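Uncharacterized protein SPO1766 (Silicibacter pomeroyi, PDB 3DNX) is of unknown function but belongs to the MmcB-like family of the PDDEXK nuclease clan and is probably connected with DNA repair. Local coordinates at residues A123-K126 against V127-K131; A133-A136 against A137-Q141. One frame throughout, in Å; residues are numbered along the deposited sequence.

Contact 1 of 2, residues A123-K126 against V127-K131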
ATOM      1  N   ALA A 123     -12.848  10.734   9.922  1.00 46.56           N
ATOM      2  CA  ALA A 123     -11.705  10.440  10.780  1.00 46.24           C
ATOM      3  C   ALA A 123     -11.368   8.957  10.737  1.00 44.99           C
ATOM      4  O   ALA A 123     -10.209   8.567  10.764  1.00 43.76           O
ATOM      5  CB  ALA A 123     -11.978  10.876  12.220  1.00 46.49           C
ATOM      6  N   ARG A 124     -12.393   8.133  10.685  1.00 44.79           N
ATOM      7  CA  ARG A 124     -12.203   6.691  10.628  1.00 44.89           C
ATOM      8  C   ARG A 124     -11.703   6.225   9.271  1.00 43.80           C
ATOM      9  O   ARG A 124     -10.877   5.324   9.196  1.00 43.62           O
ATOM     10  CB  ARG A 124     -13.517   6.011  10.866  1.00 45.15           C
ATOM     11  CG  ARG A 124     -13.417   4.530  11.143  1.00 47.67           C
ATOM     12  CD  ARG A 124     -13.679   4.324  12.623  1.00 48.71           C
ATOM     13  NE  ARG A 124     -14.338   3.098  12.853  1.00 47.08           N
ATOM     14  CZ  ARG A 124     -14.962   2.756  13.979  1.00 45.97           C
ATOM     15  NH1 ARG A 124     -15.537   1.583  14.023  1.00 42.19           N
ATOM     16  NH2 ARG A 124     -14.999   3.533  15.056  1.00 42.92           N
ATOM     17  N   ARG A 125     -12.257   6.795   8.206  1.00 42.61           N
ATOM     18  CA  ARG A 125     -11.754   6.550   6.869  1.00 42.30           C
ATOM     19  C   ARG A 125     -10.236   6.815   6.814  1.00 42.47           C
ATOM     20  O   ARG A 125      -9.476   6.064   6.208  1.00 41.94           O
ATOM     21  CB  ARG A 125     -12.458   7.453   5.878  1.00 41.69           C
ATOM     22  CG  ARG A 125     -12.109   7.175   4.430  1.00 41.56           C
ATOM     23  CD  ARG A 125     -12.873   8.086   3.496  1.00 41.36           C
ATOM     24  NE  ARG A 125     -14.291   8.021   3.820  1.00 40.48           N
ATOM     25  CZ  ARG A 125     -15.072   6.990   3.537  1.00 43.83           C
ATOM     26  NH1 ARG A 125     -14.583   5.931   2.893  1.00 45.33           N
ATOM     27  NH2 ARG A 125     -16.355   7.007   3.925  1.00 40.81           N
ATOM     28  N   LYS A 126      -9.803   7.900   7.422  1.00 42.91           N
ATOM     29  CA  LYS A 126      -8.364   8.258   7.445  1.00 43.36           C
ATOM     30  C   LYS A 126      -7.514   7.203   8.113  1.00 42.40           C
ATOM     31  O   LYS A 126      -6.469   6.809   7.587  1.00 42.17           O
ATOM     32  CB  LYS A 126      -8.129   9.538   8.233  1.00 45.04           C
ATOM     33  CG  LYS A 126      -8.254  10.785   7.432  1.00 49.40           C
ATOM     34  CD  LYS A 126      -7.419  11.912   8.022  1.00 54.56           C
ATOM     35  CE  LYS A 126      -8.166  13.264   7.958  1.00 57.35           C
ATOM     36  NZ  LYS A 126      -9.559  13.174   7.339  1.00 57.21           N
ATOM     37  N   VAL A 127      -7.940   6.772   9.293  1.00 41.11           N
ATOM     38  CA  VAL A 127      -7.198   5.773  10.056  1.00 40.38           C
ATOM     39  C   VAL A 127      -7.051   4.488   9.262  1.00 39.67           C
ATOM     40  O   VAL A 127      -5.962   3.903   9.193  1.00 38.37           O
ATOM     41  CB  VAL A 127      -7.871   5.478  11.417  1.00 40.77           C
ATOM     42  CG1 VAL A 127      -7.217   4.279  12.103  1.00 42.42           C
ATOM     43  CG2 VAL A 127      -7.758   6.656  12.306  1.00 40.80           C
ATOM     44  N   LEU A 128      -8.150   4.042   8.638  1.00 38.13           N
ATOM     45  CA  LEU A 128      -8.139   2.801   7.931  1.00 37.40           C
ATOM     46  C   LEU A 128      -7.311   2.858   6.644  1.00 36.22           C
ATOM     47  O   LEU A 128      -6.682   1.894   6.295  1.00 36.07           O
ATOM     48  CB  LEU A 128      -9.572   2.386   7.590  1.00 37.35           C
ATOM     49  CG  LEU A 128     -10.444   2.013   8.783  1.00 38.53           C
ATOM     50  CD1 LEU A 128     -11.887   1.869   8.289  1.00 36.55           C
ATOM     51  CD2 LEU A 128      -9.937   0.695   9.419  1.00 36.32           C
ATOM     52  N   ILE A 129      -7.363   3.963   5.923  1.00 36.14           N
ATOM     53  CA  ILE A 129      -6.517   4.145   4.733  1.00 35.99           C
ATOM     54  C   ILE A 129      -5.019   4.137   5.075  1.00 35.57           C
ATOM     55  O   ILE A 129      -4.197   3.544   4.344  1.00 35.09           O
ATOM     56  CB  ILE A 129      -6.949   5.385   3.895  1.00 35.88           C
ATOM     57  CG1 ILE A 129      -8.383   5.152   3.385  1.00 36.66           C
ATOM     58  CG2 ILE A 129      -5.901   5.678   2.723  1.00 35.04           C
ATOM     59  CD1 ILE A 129      -8.916   6.206   2.472  1.00 37.14           C
ATOM     60  N   GLN A 130      -4.678   4.718   6.211  1.00 35.49           N
ATOM     61  CA  GLN A 130      -3.304   4.741   6.700  1.00 35.94           C
ATOM     62  C   GLN A 130      -2.836   3.316   7.003  1.00 36.10           C
ATOM     63  O   GLN A 130      -1.683   2.931   6.679  1.00 34.83           O
ATOM     64  CB  GLN A 130      -3.176   5.638   7.943  1.00 37.03           C
ATOM     65  CG  GLN A 130      -1.864   5.530   8.698  1.00 37.55           C
ATOM     66  CD  GLN A 130      -0.776   6.278   8.037  1.00 40.37           C
ATOM     67  OE1 GLN A 130      -1.000   7.378   7.540  1.00 42.14           O
ATOM     68  NE2 GLN A 130       0.441   5.729   8.070  1.00 41.30           N
ATOM     69  N   LYS A 131      -3.738   2.535   7.599  1.00 35.63           N
ATOM     70  CA  LYS A 131      -3.443   1.154   7.973  1.00 34.77           C
ATOM     71  C   LYS A 131      -3.286   0.292   6.739  1.00 34.02           C
ATOM     72  O   LYS A 131      -2.409  -0.554   6.688  1.00 33.41           O
ATOM     73  CB  LYS A 131      -4.542   0.584   8.864  1.00 34.60           C
ATOM     74  CG  LYS A 131      -4.425   1.000  10.295  1.00 39.61           C
ATOM     75  CD  LYS A 131      -5.605   0.528  11.141  1.00 41.93           C
ATOM     76  CE  LYS A 131      -5.603   1.313  12.458  1.00 46.04           C
ATOM     77  NZ  LYS A 131      -5.834   0.402  13.630  1.00 46.57           N
TER
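Arg125 and Ile129, one turn apart on helix 122-144, lie side by side and point the same way, with CG of Arg125 3.9 Å from CD1 of Ile129. The aliphatic part of the arginine does the touching. Its first torsion, with CG anti to the backbone N (chi1 -174°), sets CG against that methyl; the bend at chi3 then turns the guanidinium off to other partners. On the next strip round the helix, Arg124 and Leu128 meet obliquely and more loosely, CG of Arg124 being 4.2 Å from CD1 of Leu128. Both hydrophobic chains also rest on a carbonyl oxygen of the preceding turn: CG1 of Ile129 comes to 3.2 Å from Arg125 O, and CG of Leu128 to 3.4 Å from Arg124 O. Val127 does likewise, its CG2 lying over Ala123 O.

The backbone sets this spacing. Four successive i to i+4 hydrogen bonds run from the N atoms of Val127, Leu128, Ile129 and Gln130 to the O atoms of Ala123, Arg124, Arg125 and Lys126, the shortest being Ile129 N to Arg125 O at 3.0 Å.

Farther out, Arg124 forms a salt bridge with Glu77 and a cation-pi contact with Trp78, while NH1 of Arg125 forms a salt bridge with Asp80 and a hydrogen bond to Gly52 O. Buried Leu128 packs on Phe35, Pro37, Ile54, Trp78 and Leu120.

Each residue type thus suits its place: leucine fills the interior, isoleucine meets Ile129 of the second subunit, and the arginines supply aliphatic stems with charged ends. The chemistry implies that electrostatic pairing ties this turn to its own chain, whereas the touch with the second subunit mixes isoleucine packing and a weak Gln130 NE2 hydrogen bond to Gly49 O of that subunit with two Lys126 NZ atoms, one from each chain, whose like charges would probably disfavour each other.

Contact 2 of 2, residues A133-A136 against A137-Q141; sequences ATHA and ARRLQ
The guanidinium of Arg139 lies over one face of the His135 ring, offset toward its rim, with NH2 of Arg139 3.2 Å from CE1 of His135. The two planes are 31° apart, and the side chains approach at a slant. Different first torsions bring them together. In His135, CG is anti to the backbone N (chi1 177°), which sends the ring on toward the next turn; in Arg139, CG sits beside the backbone N, 3.1 Å from His135 O, and chi2 then bends the chain (-72°), folding it back over the imidazole. The side chain of His135 also lies about 3 Å from a bound sodium ion. An alanine in place of His135 is likely to leave the arginine head without the flat surface beneath it, and able to turn more widely.

Thr134 and Arg138 run alongside each other. The arginine is extended from CG to NE, and the threonine methyl CG2 lies over one guanidinium face, 3.4 Å from NH1 of Arg138. Threonine suits this place because its hydroxyl OG1 bonds back to Gln130 O while its methyl lies against the guanidinium.

Small Ala133 and Ala137 let Leu48 and Val30 of the second subunit come close. The i to i+4 ladder, including Arg139 N to His135 O, is that of a regular alpha-helix, here the C-terminal helix at the dimer interface.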
ATOM      1  N   ALA A 133      -2.475   1.341   3.647  1.00 33.33           N
ATOM      2  CA  ALA A 133      -1.176   1.799   3.060  1.00 33.63           C
ATOM      3  C   ALA A 133       0.014   1.100   3.710  1.00 32.83           C
ATOM      4  O   ALA A 133       0.884   0.519   3.057  1.00 31.42           O
ATOM      5  CB  ALA A 133      -1.025   3.310   3.224  1.00 32.72           C
ATOM      6  N   THR A 134       0.008   1.119   5.016  1.00 32.85           N
ATOM      7  CA  THR A 134       1.065   0.514   5.771  1.00 33.64           C
ATOM      8  C   THR A 134       1.166  -0.975   5.546  1.00 32.48           C
ATOM      9  O   THR A 134       2.257  -1.498   5.388  1.00 31.61           O
ATOM     10  CB  THR A 134       0.888   0.821   7.240  1.00 34.24           C
ATOM     11  OG1 THR A 134       0.917   2.244   7.379  1.00 34.28           O
ATOM     12  CG2 THR A 134       2.018   0.203   8.039  1.00 36.35           C
ATOM     13  N   HIS A 135       0.015  -1.644   5.516  1.00 33.22           N
ATOM     14  CA  HIS A 135      -0.048  -3.090   5.320  1.00 32.97           C
ATOM     15  C   HIS A 135       0.508  -3.442   3.950  1.00 32.06           C
ATOM     16  O   HIS A 135       1.388  -4.307   3.785  1.00 30.93           O
ATOM     17  CB  HIS A 135      -1.524  -3.521   5.470  1.00 33.23           C
ATOM     18  CG  HIS A 135      -1.787  -4.971   5.237  1.00 33.85           C
ATOM     19  ND1 HIS A 135      -2.426  -5.760   6.173  1.00 33.95           N
ATOM     20  CD2 HIS A 135      -1.592  -5.764   4.151  1.00 33.16           C
ATOM     21  CE1 HIS A 135      -2.579  -6.981   5.686  1.00 32.64           C
ATOM     22  NE2 HIS A 135      -2.084  -7.009   4.461  1.00 30.46           N
ATOM     23  N   ALA A 136      -0.035  -2.769   2.944  1.00 31.75           N
ATOM     24  CA  ALA A 136       0.370  -3.015   1.582  1.00 30.24           C
ATOM     25  C   ALA A 136       1.857  -2.814   1.370  1.00 29.49           C
ATOM     26  O   ALA A 136       2.526  -3.639   0.721  1.00 30.73           O
ATOM     27  CB  ALA A 136      -0.415  -2.103   0.674  1.00 29.31           C
ATOM     28  N   ALA A 137       2.377  -1.689   1.854  1.00 28.49           N
ATOM     29  CA  ALA A 137       3.764  -1.329   1.590  1.00 27.28           C
ATOM     30  C   ALA A 137       4.744  -2.250   2.336  1.00 28.08           C
ATOM     31  O   ALA A 137       5.768  -2.611   1.774  1.00 26.06           O
ATOM     32  CB  ALA A 137       4.038   0.150   1.865  1.00 28.12           C
ATOM     33  N   ARG A 138       4.397  -2.684   3.550  1.00 29.15           N
ATOM     34  CA  ARG A 138       5.230  -3.646   4.277  1.00 29.60           C
ATOM     35  C   ARG A 138       5.344  -4.945   3.514  1.00 30.00           C
ATOM     36  O   ARG A 138       6.437  -5.455   3.312  1.00 30.62           O
ATOM     37  CB  ARG A 138       4.687  -3.960   5.685  1.00 29.23           C
ATOM     38  CG  ARG A 138       5.172  -3.028   6.720  1.00 34.62           C
ATOM     39  CD  ARG A 138       4.709  -3.453   8.157  1.00 38.89           C
ATOM     40  NE  ARG A 138       5.145  -2.408   9.092  1.00 47.15           N
ATOM     41  CZ  ARG A 138       4.377  -1.810  10.018  1.00 50.14           C
ATOM     42  NH1 ARG A 138       3.099  -2.172  10.212  1.00 50.63           N
ATOM     43  NH2 ARG A 138       4.907  -0.854  10.783  1.00 49.80           N
ATOM     44  N   ARG A 139       4.185  -5.520   3.137  1.00 30.67           N
ATOM     45  CA  ARG A 139       4.179  -6.794   2.427  1.00 30.83           C
ATOM     46  C   ARG A 139       4.924  -6.713   1.123  1.00 29.56           C
ATOM     47  O   ARG A 139       5.584  -7.656   0.730  1.00 29.65           O
ATOM     48  CB  ARG A 139       2.732  -7.257   2.136  1.00 31.76           C
ATOM     49  CG  ARG A 139       1.858  -7.349   3.338  1.00 36.83           C
ATOM     50  CD  ARG A 139       2.181  -8.464   4.211  1.00 42.45           C
ATOM     51  NE  ARG A 139       1.103  -8.659   5.195  1.00 48.18           N
ATOM     52  CZ  ARG A 139       0.974  -7.993   6.355  1.00 51.11           C
ATOM     53  NH1 ARG A 139       1.838  -7.039   6.720  1.00 52.60           N
ATOM     54  NH2 ARG A 139      -0.038  -8.286   7.162  1.00 52.86           N
ATOM     55  N   LEU A 140       4.745  -5.618   0.402  1.00 29.38           N
ATOM     56  CA  LEU A 140       5.459  -5.390  -0.849  1.00 28.94           C
ATOM     57  C   LEU A 140       6.969  -5.385  -0.647  1.00 29.34           C
ATOM     58  O   LEU A 140       7.716  -6.102  -1.339  1.00 30.12           O
ATOM     59  CB  LEU A 140       5.014  -4.077  -1.450  1.00 28.19           C
ATOM     60  CG  LEU A 140       5.697  -3.555  -2.716  1.00 28.63           C
ATOM     61  CD1 LEU A 140       5.716  -4.595  -3.805  1.00 28.56           C
ATOM     62  CD2 LEU A 140       4.975  -2.288  -3.136  1.00 27.13           C
ATOM     63  N   GLN A 141       7.430  -4.607   0.335  1.00 28.89           N
ATOM     64  CA  GLN A 141       8.864  -4.535   0.605  1.00 27.63           C
ATOM     65  C   GLN A 141       9.449  -5.916   0.975  1.00 28.06           C
ATOM     66  O   GLN A 141      10.537  -6.252   0.551  1.00 28.10           O
ATOM     67  CB  GLN A 141       9.195  -3.452   1.647  1.00 27.43           C
ATOM     68  CG  GLN A 141      10.713  -3.124   1.773  1.00 25.72           C
ATOM     69  CD  GLN A 141      11.386  -3.971   2.839  1.00 28.91           C
ATOM     70  OE1 GLN A 141      10.708  -4.778   3.511  1.00 30.24           O
ATOM     71  NE2 GLN A 141      12.711  -3.824   2.996  1.00 24.05           N
TER

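How the contacts relate
Contacts 1 and 2 follow one another along the single helix 122-144, their centres about 15 Å apart, and both touch the second subunit. Contact 1 is largely a surface arrangement: its two arginines find acidic mates in their own chain, and its one buried side chain reaches among loops and strands 30-35 and 54-59. Contact 2 is mostly buried, with alanines and a leucine facing the other subunit and a histidine set against strand 30-35. The use of arginine differs accordingly: in 123-131 the heads depart for carboxylates while the stems do the local packing, whereas in 133-141 the guanidinium faces themselves meet neighbours on the preceding turn.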